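Laccase (PDB 4F7K) probably oxidises phenolic and related substrates one electron at a time, passing the electrons through its copper centres to reduce dioxygen to water, as multicopper oxidases do. Local coordinates at residues P94-F99 against P279-T284; G114-L119 against M136-R141; P126-H131 against T268-S273; H359-G364 against G370-T375. One frame throughout, in Å; residues are numbered along the deposited sequence.

Contact 1: residues P94-F99 against P279-T284; sequences PDAGTF and PPNEVT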
loop_
_atom_site.group_PDB
_atom_site.type_symbol
_atom_site.label_atom_id
_atom_site.label_comp_id
_atom_site.label_asym_id
_atom_site.label_seq_id
_atom_site.Cartn_x
_atom_site.Cartn_y
_atom_site.Cartn_z
ATOM N N PRO A 94 -15.703 1.281 4.180
ATOM C CA PRO A 94 -16.212 1.035 5.529
ATOM C C PRO A 94 -15.138 1.191 6.619
ATOM O O PRO A 94 -15.472 1.236 7.806
ATOM C CB PRO A 94 -16.684 -0.426 5.442
ATOM C CG PRO A 94 -15.648 -1.045 4.496
ATOM C CD PRO A 94 -15.265 0.032 3.519
ATOM N N ASP A 95 -13.864 1.237 6.232
ATOM C CA ASP A 95 -12.786 1.367 7.220
ATOM C C ASP A 95 -11.975 2.612 7.064
ATOM O O ASP A 95 -11.568 2.965 5.948
ATOM C CB ASP A 95 -11.833 0.182 7.190
ATOM C CG ASP A 95 -12.543 -1.110 7.110
ATOM O OD1 ASP A 95 -13.306 -1.422 8.036
ATOM O OD2 ASP A 95 -12.360 -1.805 6.092
ATOM N N ALA A 96 -11.702 3.252 8.192
ATOM C CA ALA A 96 -10.883 4.444 8.200
ATOM C C ALA A 96 -9.425 4.035 8.042
ATOM O O ALA A 96 -8.951 3.146 8.743
ATOM C CB ALA A 96 -11.079 5.227 9.479
ATOM N N GLY A 97 -8.712 4.699 7.149
ATOM C CA GLY A 97 -7.271 4.510 7.118
ATOM C C GLY A 97 -6.605 4.864 5.796
ATOM O O GLY A 97 -7.230 5.454 4.927
ATOM N N THR A 98 -5.318 4.510 5.713
ATOM C CA THR A 98 -4.468 4.713 4.547
ATOM C C THR A 98 -4.532 3.481 3.651
ATOM O O THR A 98 -4.115 2.360 4.019
ATOM C CB THR A 98 -3.021 4.925 4.977
ATOM O OG1 THR A 98 -2.973 5.963 5.949
ATOM C CG2 THR A 98 -2.148 5.306 3.791
ATOM N N PHE A 99 -5.105 3.692 2.481
ATOM C CA PHE A 99 -5.198 2.631 1.485
ATOM C C PHE A 99 -4.492 3.143 0.233
ATOM O O PHE A 99 -3.864 4.210 0.287
ATOM C CB PHE A 99 -6.676 2.244 1.277
ATOM C CG PHE A 99 -7.306 1.663 2.523
ATOM C CD1 PHE A 99 -7.035 0.354 2.917
ATOM C CD2 PHE A 99 -8.144 2.438 3.324
ATOM C CE1 PHE A 99 -7.580 -0.183 4.072
ATOM C CE2 PHE A 99 -8.705 1.912 4.480
ATOM C CZ PHE A 99 -8.420 0.587 4.869
ATOM N N PRO A 279 -9.070 5.184 16.613
ATOM C CA PRO A 279 -10.315 4.440 16.869
ATOM C C PRO A 279 -10.365 3.171 16.011
ATOM O O PRO A 279 -9.925 3.194 14.845
ATOM C CB PRO A 279 -11.422 5.424 16.465
ATOM C CG PRO A 279 -10.754 6.491 15.665
ATOM C CD PRO A 279 -9.324 6.552 16.116
ATOM N N PRO A 280 -10.857 2.058 16.581
ATOM C CA PRO A 280 -10.733 0.783 15.871
ATOM C C PRO A 280 -11.698 0.685 14.700
ATOM O O PRO A 280 -12.706 1.374 14.670
ATOM C CB PRO A 280 -11.090 -0.271 16.950
ATOM C CG PRO A 280 -11.142 0.486 18.265
ATOM C CD PRO A 280 -11.512 1.887 17.900
ATOM N N ASN A 281 -11.353 -0.151 13.732
ATOM C CA ASN A 281 -12.250 -0.533 12.637
ATOM C C ASN A 281 -12.944 -1.815 13.050
ATOM O O ASN A 281 -12.430 -2.504 13.916
ATOM C CB ASN A 281 -11.432 -0.756 11.348
ATOM C CG ASN A 281 -10.975 0.539 10.722
ATOM O OD1 ASN A 281 -9.907 0.606 10.070
ATOM N ND2 ASN A 281 -11.785 1.583 10.888
ATOM N N GLU A 282 -14.072 -2.165 12.437
ATOM C CA GLU A 282 -14.765 -3.402 12.816
ATOM C C GLU A 282 -13.964 -4.652 12.420
ATOM O O GLU A 282 -13.794 -4.944 11.234
ATOM C CB GLU A 282 -16.184 -3.460 12.233
ATOM C CG GLU A 282 -17.092 -2.258 12.561
ATOM C CD GLU A 282 -17.701 -2.262 13.971
ATOM O OE1 GLU A 282 -17.897 -3.346 14.588
ATOM O OE2 GLU A 282 -18.022 -1.147 14.457
ATOM N N VAL A 283 -13.444 -5.379 13.408
ATOM C CA VAL A 283 -12.724 -6.625 13.099
ATOM C C VAL A 283 -13.431 -7.844 13.683
ATOM O O VAL A 283 -13.740 -7.894 14.886
ATOM C CB VAL A 283 -11.128 -6.552 13.320
ATOM C CG1 VAL A 283 -10.669 -5.259 14.029
ATOM C CG2 VAL A 283 -10.554 -7.796 13.994
ATOM N N THR A 284 -13.757 -8.790 12.801
ATOM C CA THR A 284 -14.477 -9.995 13.195
ATOM C C THR A 284 -13.485 -11.034 13.687
ATOM O O THR A 284 -12.647 -11.515 12.922
ATOM C CB THR A 284 -15.383 -10.558 12.054
ATOM O OG1 THR A 284 -16.399 -9.602 11.725
ATOM C CG2 THR A 284 -16.074 -11.861 12.493
#
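Asn-281 reaches from its loop into the turn at Asp-95 and Ala-96 and is the one residue of 279-284 that penetrates there. Its CB points at that turn, and CG, anti to the carbonyl carbon (chi1 -75°), continues over the 95-96 peptide: Asn-281 CG comes to 3.8 Å from Ala-96 N. The planar amide therefore lies beside backbone, and its carbon, Asn-281 CG, is also 3.7 Å from Asp-95 CB.

Asp-95 takes the same kind of first torsion (chi1 -44°), but its carboxylate swings off to one side of the asparagine. The two flat groups are turned 49° against each other, and Asp-95 OD1 passes 3.9 Å from the methylene Asn-281 CB without meeting the amide as a partner. That oxygen is committed to a salt bridge with Arg-65, whose NH1 also donates to Glu-282 O, so one guanidinium ties both segments together.

All three touching residues are buried. Here the long connection leading to the third cupredoxin-type domain packs on the start of a first-domain strand. Residues 94-99 lead into that strand, 97-103, which pairs with strand 116-122 through Gly-97 and Phe-99; the loop 279-284 runs on toward strand 290-295, and Met-214 of strand 214-220 packs against both Asp-95 and Asn-281.

Contact 2: residues G114-L119 against M136-R141; sequences GLYGPL and MIDDWR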
loop_
_atom_site.group_PDB
_atom_site.type_symbol
_atom_site.label_atom_id
_atom_site.label_comp_id
_atom_site.label_asym_id
_atom_site.label_seq_id
_atom_site.Cartn_x
_atom_site.Cartn_y
_atom_site.Cartn_z
ATOM N N GLY A 114 3.910 3.841 -13.046
ATOM C CA GLY A 114 3.409 5.095 -12.482
ATOM C C GLY A 114 1.936 5.118 -12.131
ATOM O O GLY A 114 1.418 6.137 -11.642
ATOM N N LEU A 115 1.254 4.008 -12.398
ATOM C CA LEU A 115 -0.218 3.969 -12.352
ATOM C C LEU A 115 -0.650 3.580 -10.945
ATOM O O LEU A 115 -1.075 2.477 -10.703
ATOM C CB LEU A 115 -0.793 2.968 -13.373
ATOM C CG LEU A 115 -0.765 3.369 -14.862
ATOM C CD1 LEU A 115 -1.247 2.263 -15.757
ATOM C CD2 LEU A 115 -1.607 4.621 -15.093
ATOM N N TYR A 116 -0.484 4.502 -10.008
ATOM C CA TYR A 116 -0.930 4.285 -8.668
ATOM C C TYR A 116 -1.107 5.647 -8.002
ATOM O O TYR A 116 -0.664 6.692 -8.550
ATOM C CB TYR A 116 0.103 3.494 -7.876
ATOM C CG TYR A 116 1.366 4.283 -7.620
ATOM C CD1 TYR A 116 1.552 4.994 -6.437
ATOM C CD2 TYR A 116 2.373 4.332 -8.595
ATOM C CE1 TYR A 116 2.738 5.690 -6.213
ATOM C CE2 TYR A 116 3.529 5.049 -8.406
ATOM C CZ TYR A 116 3.724 5.686 -7.208
ATOM O OH TYR A 116 4.898 6.353 -7.036
ATOM N N GLY A 117 -1.746 5.596 -6.825
ATOM C CA GLY A 117 -1.846 6.715 -5.925
ATOM C C GLY A 117 -2.497 6.285 -4.602
ATOM O O GLY A 117 -2.889 5.109 -4.426
ATOM N N PRO A 118 -2.618 7.235 -3.674
ATOM C CA PRO A 118 -3.132 6.987 -2.359
ATOM C C PRO A 118 -4.635 7.218 -2.265
ATOM O O PRO A 118 -5.216 8.076 -2.956
ATOM C CB PRO A 118 -2.376 7.996 -1.508
ATOM C CG PRO A 118 -2.170 9.156 -2.438
ATOM C CD PRO A 118 -2.060 8.602 -3.805
ATOM N N LEU A 119 -5.253 6.413 -1.413
ATOM C CA LEU A 119 -6.664 6.516 -1.107
ATOM C C LEU A 119 -6.799 6.615 0.414
ATOM O O LEU A 119 -6.484 5.671 1.127
ATOM C CB LEU A 119 -7.429 5.295 -1.656
ATOM C CG LEU A 119 -8.969 5.338 -1.558
ATOM C CD1 LEU A 119 -9.613 4.574 -2.683
ATOM C CD2 LEU A 119 -9.503 4.842 -0.213
ATOM N N MET A 136 5.073 7.956 0.018
ATOM C CA MET A 136 5.097 6.844 -0.911
ATOM C C MET A 136 6.549 6.534 -1.262
ATOM O O MET A 136 7.300 7.388 -1.818
ATOM C CB MET A 136 4.226 7.136 -2.152
ATOM C CG MET A 136 2.707 7.123 -1.843
ATOM S SD MET A 136 1.693 8.084 -3.046
ATOM C CE MET A 136 2.111 9.806 -2.664
ATOM N N ILE A 137 6.970 5.337 -0.897
ATOM C CA ILE A 137 8.347 4.950 -1.135
ATOM C C ILE A 137 8.389 3.999 -2.320
ATOM O O ILE A 137 7.630 3.038 -2.382
ATOM C CB ILE A 137 8.992 4.329 0.126
ATOM C CG1 ILE A 137 8.849 5.296 1.311
ATOM C CG2 ILE A 137 10.462 3.989 -0.123
ATOM C CD1 ILE A 137 9.358 4.749 2.676
ATOM N N ASP A 138 9.246 4.305 -3.289
ATOM C CA ASP A 138 9.333 3.488 -4.509
ATOM C C ASP A 138 10.814 3.454 -4.891
ATOM O O ASP A 138 11.611 4.277 -4.438
ATOM C CB ASP A 138 8.474 4.154 -5.604
ATOM C CG ASP A 138 7.993 3.193 -6.700
ATOM O OD1 ASP A 138 8.389 1.987 -6.685
ATOM O OD2 ASP A 138 7.198 3.698 -7.584
ATOM N N ASP A 139 11.225 2.487 -5.687
ATOM C CA ASP A 139 12.551 2.639 -6.277
ATOM C C ASP A 139 12.523 2.564 -7.786
ATOM O O ASP A 139 11.495 2.239 -8.378
ATOM C CB ASP A 139 13.550 1.693 -5.649
ATOM C CG ASP A 139 13.472 0.357 -6.220
ATOM O OD1 ASP A 139 12.313 -0.090 -6.411
ATOM O OD2 ASP A 139 14.553 -0.205 -6.498
ATOM N N TRP A 140 13.614 2.954 -8.431
ATOM C CA TRP A 140 13.548 3.130 -9.878
ATOM C C TRP A 140 14.905 2.833 -10.508
ATOM O O TRP A 140 15.941 3.093 -9.919
ATOM C CB TRP A 140 13.181 4.567 -10.302
ATOM C CG TRP A 140 11.814 5.094 -10.013
ATOM C CD1 TRP A 140 10.725 5.120 -10.842
ATOM C CD2 TRP A 140 11.430 5.773 -8.823
ATOM N NE1 TRP A 140 9.652 5.737 -10.198
ATOM C CE2 TRP A 140 10.079 6.142 -8.958
ATOM C CE3 TRP A 140 12.110 6.094 -7.647
ATOM C CZ2 TRP A 140 9.406 6.821 -7.975
ATOM C CZ3 TRP A 140 11.456 6.761 -6.680
ATOM C CH2 TRP A 140 10.105 7.111 -6.823
ATOM N N ARG A 141 14.868 2.302 -11.713
ATOM C CA ARG A 141 16.074 2.167 -12.519
ATOM C C ARG A 141 15.857 3.143 -13.644
ATOM O O ARG A 141 14.994 2.945 -14.501
ATOM C CB ARG A 141 16.227 0.729 -13.000
#
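The Tyr-116 ring meets Met-136 at its edge: the sulfur SD lies close to the ring plane, 5.4 Å from the centroid of the Tyr-116 ring and 78° off its normal, a Met-aromatic contact in which Tyr-116 CE1 comes within 4.1 Å of Met-136 SD. Near the hydroxyl end, the Asp-138 carboxylate approaches obliquely, its plane almost perpendicular to the ring. Tyr-116 OH and Asp-138 OD2 are 3.6 Å apart, which makes this a polar neighbour and not a hydrogen bond. The indole of Trp-140 takes Asp-138 CB on one face, toward its rim, and makes a cation-pi contact with Lys-113.

The sulfur also rests on proline. Met-136 SD is 3.9 Å from Pro-118 CD, the two side chains crossing at about a right angle; CG anti to the carbonyl carbon (chi1 -71°) and an extended chi2 carry SD across to it. These side chains fill the space between two strands, 116-119 and 136-140, that run antiparallel with axes 9.8 Å apart, too far for backbone pairing. They belong to different sheets, so this is face-to-face sheet packing where the first two cupredoxin-type domains of the multicopper oxidase fold meet. With an alanine at Tyr-116, the ring edge beside the sulfur would be gone, which would probably open a gap between Met-136 and Asp-138 and leave SD held on the proline side. Pro-33 and Trp-100 also touch the tyrosine, while Asp-138 has Lys-113 and Arg-106 near it as long, weak ion pairs.

Contact 3: residues P126-H131 against T268-S273; sequences PPDVDH and TTRQPS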
loop_
_atom_site.group_PDB
_atom_site.type_symbol
_atom_site.label_atom_id
_atom_site.label_comp_id
_atom_site.label_asym_id
_atom_site.label_seq_id
_atom_site.Cartn_x
_atom_site.Cartn_y
_atom_site.Cartn_z
ATOM N N PRO A 126 -10.869 12.817 13.256
ATOM C CA PRO A 126 -9.452 12.399 13.151
ATOM C C PRO A 126 -8.663 12.795 14.396
ATOM O O PRO A 126 -9.137 13.632 15.170
ATOM C CB PRO A 126 -8.940 13.147 11.900
ATOM C CG PRO A 126 -10.185 13.558 11.131
ATOM C CD PRO A 126 -11.241 13.792 12.212
ATOM N N PRO A 127 -7.479 12.176 14.620
ATOM C CA PRO A 127 -6.699 12.600 15.782
ATOM C C PRO A 127 -6.132 14.005 15.588
ATOM O O PRO A 127 -6.088 14.523 14.468
ATOM C CB PRO A 127 -5.560 11.588 15.814
ATOM C CG PRO A 127 -5.409 11.177 14.403
ATOM C CD PRO A 127 -6.824 11.053 13.934
ATOM N N ASP A 128 -5.696 14.597 16.686
ATOM C CA ASP A 128 -5.212 15.963 16.697
ATOM C C ASP A 128 -3.785 16.017 16.149
ATOM O O ASP A 128 -2.825 15.677 16.845
ATOM C CB ASP A 128 -5.279 16.521 18.134
ATOM C CG ASP A 128 -4.515 17.823 18.297
ATOM O OD1 ASP A 128 -4.490 18.628 17.333
ATOM O OD2 ASP A 128 -3.935 18.035 19.386
ATOM N N VAL A 129 -3.639 16.440 14.901
ATOM C CA VAL A 129 -2.305 16.612 14.355
ATOM C C VAL A 129 -2.262 17.912 13.614
ATOM O O VAL A 129 -3.302 18.411 13.175
ATOM C CB VAL A 129 -1.850 15.417 13.441
ATOM C CG1 VAL A 129 -1.757 14.125 14.236
ATOM C CG2 VAL A 129 -2.789 15.229 12.254
ATOM N N ASP A 130 -1.057 18.460 13.480
ATOM C CA ASP A 130 -0.837 19.675 12.682
ATOM C C ASP A 130 -0.722 19.433 11.173
ATOM O O ASP A 130 -1.170 20.253 10.388
ATOM C CB ASP A 130 0.387 20.439 13.191
ATOM C CG ASP A 130 0.229 20.873 14.618
ATOM O OD1 ASP A 130 -0.810 21.505 14.928
ATOM O OD2 ASP A 130 1.133 20.585 15.426
ATOM N N HIS A 131 -0.115 18.321 10.773
ATOM C CA HIS A 131 0.027 17.989 9.347
ATOM C C HIS A 131 -0.167 16.505 9.141
ATOM O O HIS A 131 0.301 15.685 9.932
ATOM C CB HIS A 131 1.402 18.380 8.811
ATOM C CG HIS A 131 1.697 19.844 8.897
ATOM N ND1 HIS A 131 2.373 20.405 9.960
ATOM C CD2 HIS A 131 1.399 20.863 8.057
ATOM C CE1 HIS A 131 2.492 21.705 9.764
ATOM N NE2 HIS A 131 1.902 22.011 8.621
ATOM N N THR A 268 4.664 26.818 19.200
ATOM C CA THR A 268 4.683 27.111 20.620
ATOM C C THR A 268 3.363 26.727 21.298
ATOM O O THR A 268 3.344 26.396 22.502
ATOM C CB THR A 268 4.989 28.610 20.884
ATOM O OG1 THR A 268 3.976 29.417 20.282
ATOM C CG2 THR A 268 6.336 28.997 20.292
ATOM N N THR A 269 2.273 26.776 20.526
ATOM C CA THR A 269 0.913 26.615 21.062
ATOM C C THR A 269 0.539 25.173 21.412
ATOM O O THR A 269 -0.370 24.944 22.207
ATOM C CB THR A 269 -0.151 27.209 20.109
ATOM O OG1 THR A 269 0.196 26.906 18.756
ATOM C CG2 THR A 269 -0.218 28.707 20.255
ATOM N N ARG A 270 1.230 24.204 20.812
ATOM C CA ARG A 270 0.968 22.801 21.110
ATOM C C ARG A 270 1.644 22.412 22.418
ATOM O O ARG A 270 2.857 22.566 22.574
ATOM C CB ARG A 270 1.412 21.887 19.959
ATOM C CG ARG A 270 1.246 20.388 20.244
ATOM C CD ARG A 270 1.438 19.545 18.984
ATOM N NE ARG A 270 0.393 19.780 17.984
ATOM C CZ ARG A 270 -0.808 19.203 17.985
ATOM N NH1 ARG A 270 -1.152 18.347 18.946
ATOM N NH2 ARG A 270 -1.674 19.488 17.018
ATOM N N GLN A 271 0.837 21.918 23.351
ATOM C CA GLN A 271 1.328 21.439 24.636
ATOM C C GLN A 271 1.543 19.933 24.561
ATOM O O GLN A 271 0.794 19.253 23.865
ATOM C CB GLN A 271 0.338 21.804 25.756
ATOM C CG GLN A 271 0.050 23.302 25.863
ATOM C CD GLN A 271 1.232 24.081 26.400
ATOM O OE1 GLN A 271 1.435 24.154 27.615
ATOM N NE2 GLN A 271 2.008 24.685 25.505
ATOM N N PRO A 272 2.560 19.402 25.281
ATOM C CA PRO A 272 2.881 17.968 25.162
ATOM C C PRO A 272 1.714 17.064 25.551
ATOM O O PRO A 272 0.881 17.445 26.378
ATOM C CB PRO A 272 4.051 17.781 26.134
ATOM C CG PRO A 272 4.598 19.153 26.355
ATOM C CD PRO A 272 3.414 20.064 26.285
ATOM N N SER A 273 1.647 15.893 24.926
ATOM C CA SER A 273 0.572 14.930 25.158
ATOM C C SER A 273 0.971 13.537 24.706
ATOM O O SER A 273 1.897 13.367 23.896
ATOM C CB SER A 273 -0.713 15.354 24.433
#
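This is a salt-bridge network at the protein surface, joining two loops that lie far apart in sequence: Arg-270 extends from 268-273 and is clasped by Asp-128 and Asp-130. All four hydrogen bonds run from the one guanidinium. To Asp-128 it presents its end: Arg-270 NH1 donates to Asp-128 OD2 at 2.8 Å and Arg-270 NH2 to Asp-128 OD1 at 3.0 Å. To Asp-130 it turns its side, with Arg-270 NE 2.8 Å from Asp-130 OD2 and Arg-270 NH2 3.0 Å from Asp-130 OD1. NH2 thus serves both acids, and its bond to Asp-130 OD1 is almost straight and in the guanidinium plane.

Neither carboxylate is coplanar with the arginine. That of Asp-128 is turned 34° from it and that of Asp-130 68°, so three of the four oxygens are met from above their carboxylate planes. The aliphatic chain of Arg-270 leaves its backbone extended and then kinks at chi3 (-66°), which lays the guanidinium edge along both acids.

In the fold, 126-131 lies in the connection that leaves strand 116-122 and runs into strand 131-140, between the first two cupredoxin-type domains, whereas 268-273 belongs to the long link between strands 256-261 and 290-295. A methionine in place of Arg-270 would probably leave two neighbouring carboxylates without their shared cation and cost the loops this tie. Asp-130 OD2 also accepts from Arg-183 N and has Asp-182 close by, a like charge whose repulsion the arginine probably helps to offset.

Contact 4: residues H359-G364 against G370-T375; sequences HFFEVG and GALRDT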
loop_
_atom_site.group_PDB
_atom_site.type_symbol
_atom_site.label_atom_id
_atom_site.label_comp_id
_atom_site.label_asym_id
_atom_site.label_seq_id
_atom_site.Cartn_x
_atom_site.Cartn_y
_atom_site.Cartn_z
ATOM N N HIS A 359 -9.061 -8.434 5.069
ATOM C CA HIS A 359 -7.837 -8.391 5.859
ATOM C C HIS A 359 -7.672 -9.727 6.580
ATOM O O HIS A 359 -8.621 -10.483 6.720
ATOM C CB HIS A 359 -7.864 -7.235 6.860
ATOM C CG HIS A 359 -7.406 -5.923 6.282
ATOM N ND1 HIS A 359 -8.129 -5.226 5.331
ATOM C CD2 HIS A 359 -6.319 -5.165 6.552
ATOM C CE1 HIS A 359 -7.488 -4.114 5.018
ATOM N NE2 HIS A 359 -6.393 -4.046 5.753
ATOM N N PHE A 360 -6.456 -10.022 7.023
ATOM C CA PHE A 360 -6.160 -11.285 7.685
ATOM C C PHE A 360 -5.098 -11.088 8.756
ATOM O O PHE A 360 -4.305 -10.131 8.679
ATOM C CB PHE A 360 -5.653 -12.311 6.670
ATOM C CG PHE A 360 -4.446 -11.849 5.894
ATOM C CD1 PHE A 360 -3.176 -11.930 6.447
ATOM C CD2 PHE A 360 -4.592 -11.306 4.617
ATOM C CE1 PHE A 360 -2.048 -11.504 5.725
ATOM C CE2 PHE A 360 -3.473 -10.865 3.899
ATOM C CZ PHE A 360 -2.195 -10.966 4.466
ATOM N N PHE A 361 -5.073 -12.001 9.733
ATOM C CA PHE A 361 -4.014 -12.021 10.746
ATOM C C PHE A 361 -2.775 -12.835 10.326
ATOM O O PHE A 361 -2.904 -13.976 9.870
ATOM C CB PHE A 361 -4.533 -12.601 12.059
ATOM C CG PHE A 361 -5.602 -11.776 12.721
ATOM C CD1 PHE A 361 -5.267 -10.702 13.549
ATOM C CD2 PHE A 361 -6.948 -12.106 12.561
ATOM C CE1 PHE A 361 -6.260 -9.953 14.189
ATOM C CE2 PHE A 361 -7.951 -11.358 13.189
ATOM C CZ PHE A 361 -7.609 -10.282 14.006
ATOM N N GLU A 362 -1.583 -12.267 10.513
ATOM C CA GLU A 362 -0.377 -13.090 10.488
ATOM C C GLU A 362 -0.302 -13.836 11.838
ATOM O O GLU A 362 -0.764 -13.323 12.867
ATOM C CB GLU A 362 0.901 -12.274 10.226
ATOM C CG GLU A 362 0.927 -11.424 8.892
ATOM C CD GLU A 362 2.079 -10.421 8.831
ATOM O OE1 GLU A 362 2.529 -9.964 9.886
ATOM O OE2 GLU A 362 2.535 -10.048 7.715
ATOM N N VAL A 363 0.225 -15.057 11.812
ATOM C CA VAL A 363 0.321 -15.893 13.013
ATOM C C VAL A 363 1.773 -15.917 13.473
ATOM O O VAL A 363 2.672 -16.250 12.701
ATOM C CB VAL A 363 -0.248 -17.307 12.769
ATOM C CG1 VAL A 363 0.035 -18.241 13.947
ATOM C CG2 VAL A 363 -1.741 -17.225 12.521
ATOM N N GLY A 364 1.997 -15.523 14.721
ATOM C CA GLY A 364 3.348 -15.432 15.271
ATOM C C GLY A 364 4.028 -16.771 15.532
ATOM O O GLY A 364 3.417 -17.842 15.421
ATOM N N GLY A 370 -1.074 -12.140 15.366
ATOM C CA GLY A 370 -0.218 -10.958 15.385
ATOM C C GLY A 370 -0.851 -9.842 14.560
ATOM O O GLY A 370 -2.036 -9.504 14.753
ATOM N N ALA A 371 -0.070 -9.282 13.640
ATOM C CA ALA A 371 -0.523 -8.176 12.788
ATOM C C ALA A 371 -1.692 -8.580 11.913
ATOM O O ALA A 371 -1.735 -9.681 11.363
ATOM C CB ALA A 371 0.638 -7.644 11.905
ATOM N N LEU A 372 -2.659 -7.682 11.847
ATOM C CA LEU A 372 -3.772 -7.790 10.950
ATOM C C LEU A 372 -3.386 -6.918 9.772
ATOM O O LEU A 372 -3.093 -5.726 9.928
ATOM C CB LEU A 372 -5.053 -7.295 11.625
ATOM C CG LEU A 372 -6.286 -7.202 10.732
ATOM C CD1 LEU A 372 -6.810 -8.563 10.369
ATOM C CD2 LEU A 372 -7.388 -6.430 11.437
ATOM N N ARG A 373 -3.357 -7.538 8.600
ATOM C CA ARG A 373 -2.742 -6.986 7.401
ATOM C C ARG A 373 -3.674 -7.234 6.226
ATOM O O ARG A 373 -4.602 -8.017 6.344
ATOM C CB ARG A 373 -1.431 -7.753 7.116
ATOM C CG ARG A 373 -0.216 -7.409 7.996
ATOM C CD ARG A 373 0.541 -6.226 7.324
ATOM N NE ARG A 373 1.771 -5.926 8.021
ATOM C CZ ARG A 373 2.460 -4.800 7.929
ATOM N NH1 ARG A 373 2.066 -3.784 7.143
ATOM N NH2 ARG A 373 3.571 -4.710 8.657
ATOM N N ASP A 374 -3.418 -6.598 5.082
ATOM C CA ASP A 374 -4.058 -7.050 3.864
ATOM C C ASP A 374 -2.993 -7.564 2.866
ATOM O O ASP A 374 -3.341 -8.140 1.827
ATOM C CB ASP A 374 -5.022 -5.984 3.267
ATOM C CG ASP A 374 -4.333 -4.662 2.931
ATOM O OD1 ASP A 374 -3.215 -4.696 2.337
ATOM O OD2 ASP A 374 -4.922 -3.576 3.251
ATOM N N THR A 375 -1.718 -7.400 3.229
ATOM C CA THR A 375 -0.599 -7.781 2.390
ATOM C C THR A 375 0.481 -8.296 3.305
ATOM O O THR A 375 0.832 -7.630 4.284
ATOM C CB THR A 375 -0.005 -6.529 1.662
ATOM O OG1 THR A 375 -1.041 -5.819 0.981
ATOM C CG2 THR A 375 1.096 -6.891 0.673
HETATM O O HOH W 1 3.744 -7.679 10.403
#
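His-359 and Asp-374 lie side by side, with Asp-374 CB over the centre of the imidazole, 3.5 Å from the centroid of the His-359 ring. His-359 NE2 and Asp-374 OD2, 2.9 Å apart, are too poorly angled for a hydrogen bond; their partners are Asp-212 O and, in a salt bridge, Arg-232. Leu-372 treats Phe-361, its non-hydrogen-bonded partner, likewise: methyl CD1 sits 3.9 Å from the centroid of the Phe-361 ring, only 2° off the normal, while Gly-370 O lies at that ring's edge.

On the other side of the sheet, Phe-360 (chi1 56°) tucks its ring under the neighbouring strand, so that Arg-373 O stands over one face. Glu-362 crosses Arg-373: Glu-362 OE2 is 3.8 Å from Arg-373 CG, a water bonds to Glu-362 OE1 and weakly to Arg-373 NH2, and the charged ends turn to Thr-376 and Asp-212.

Phe-360 N to Arg-373 O and Arg-373 N to Phe-360 O, each 2.8 Å, make a hydrogen-bonded pair; Glu-362 then bonds Ala-371 through its N but Gly-370 through its O. Strands 360-363 and 369-373, consecutive with a short turn between, form an antiparallel beta hairpin at the margin of a sheet in the third cupredoxin-type domain.

How the contacts relate
Contacts 1 and 2 are buried, contact 4 is partly so, and contact 3 lies at the surface, its centre about 26 Å from the chain centre. Chemistry follows place: contact 3 relies on charge, contact 2 on sulfur, ring and proline packing, contact 1 on an amide set against backbone, and contact 4 on a backbone ladder with CH-pi packing. One segment each of contacts 1 and 2 lies in the same sheet, where strands 97-103 and 116-122 are neighbours and Phe-99 N lies 2.8 Å from Leu-119 O. Contact 1 also touches contact 4, through Val-283 on Phe-361 and Phe-99 on His-359. The link between strands 256-261 and 290-295 supplies one segment each to contacts 1 and 3.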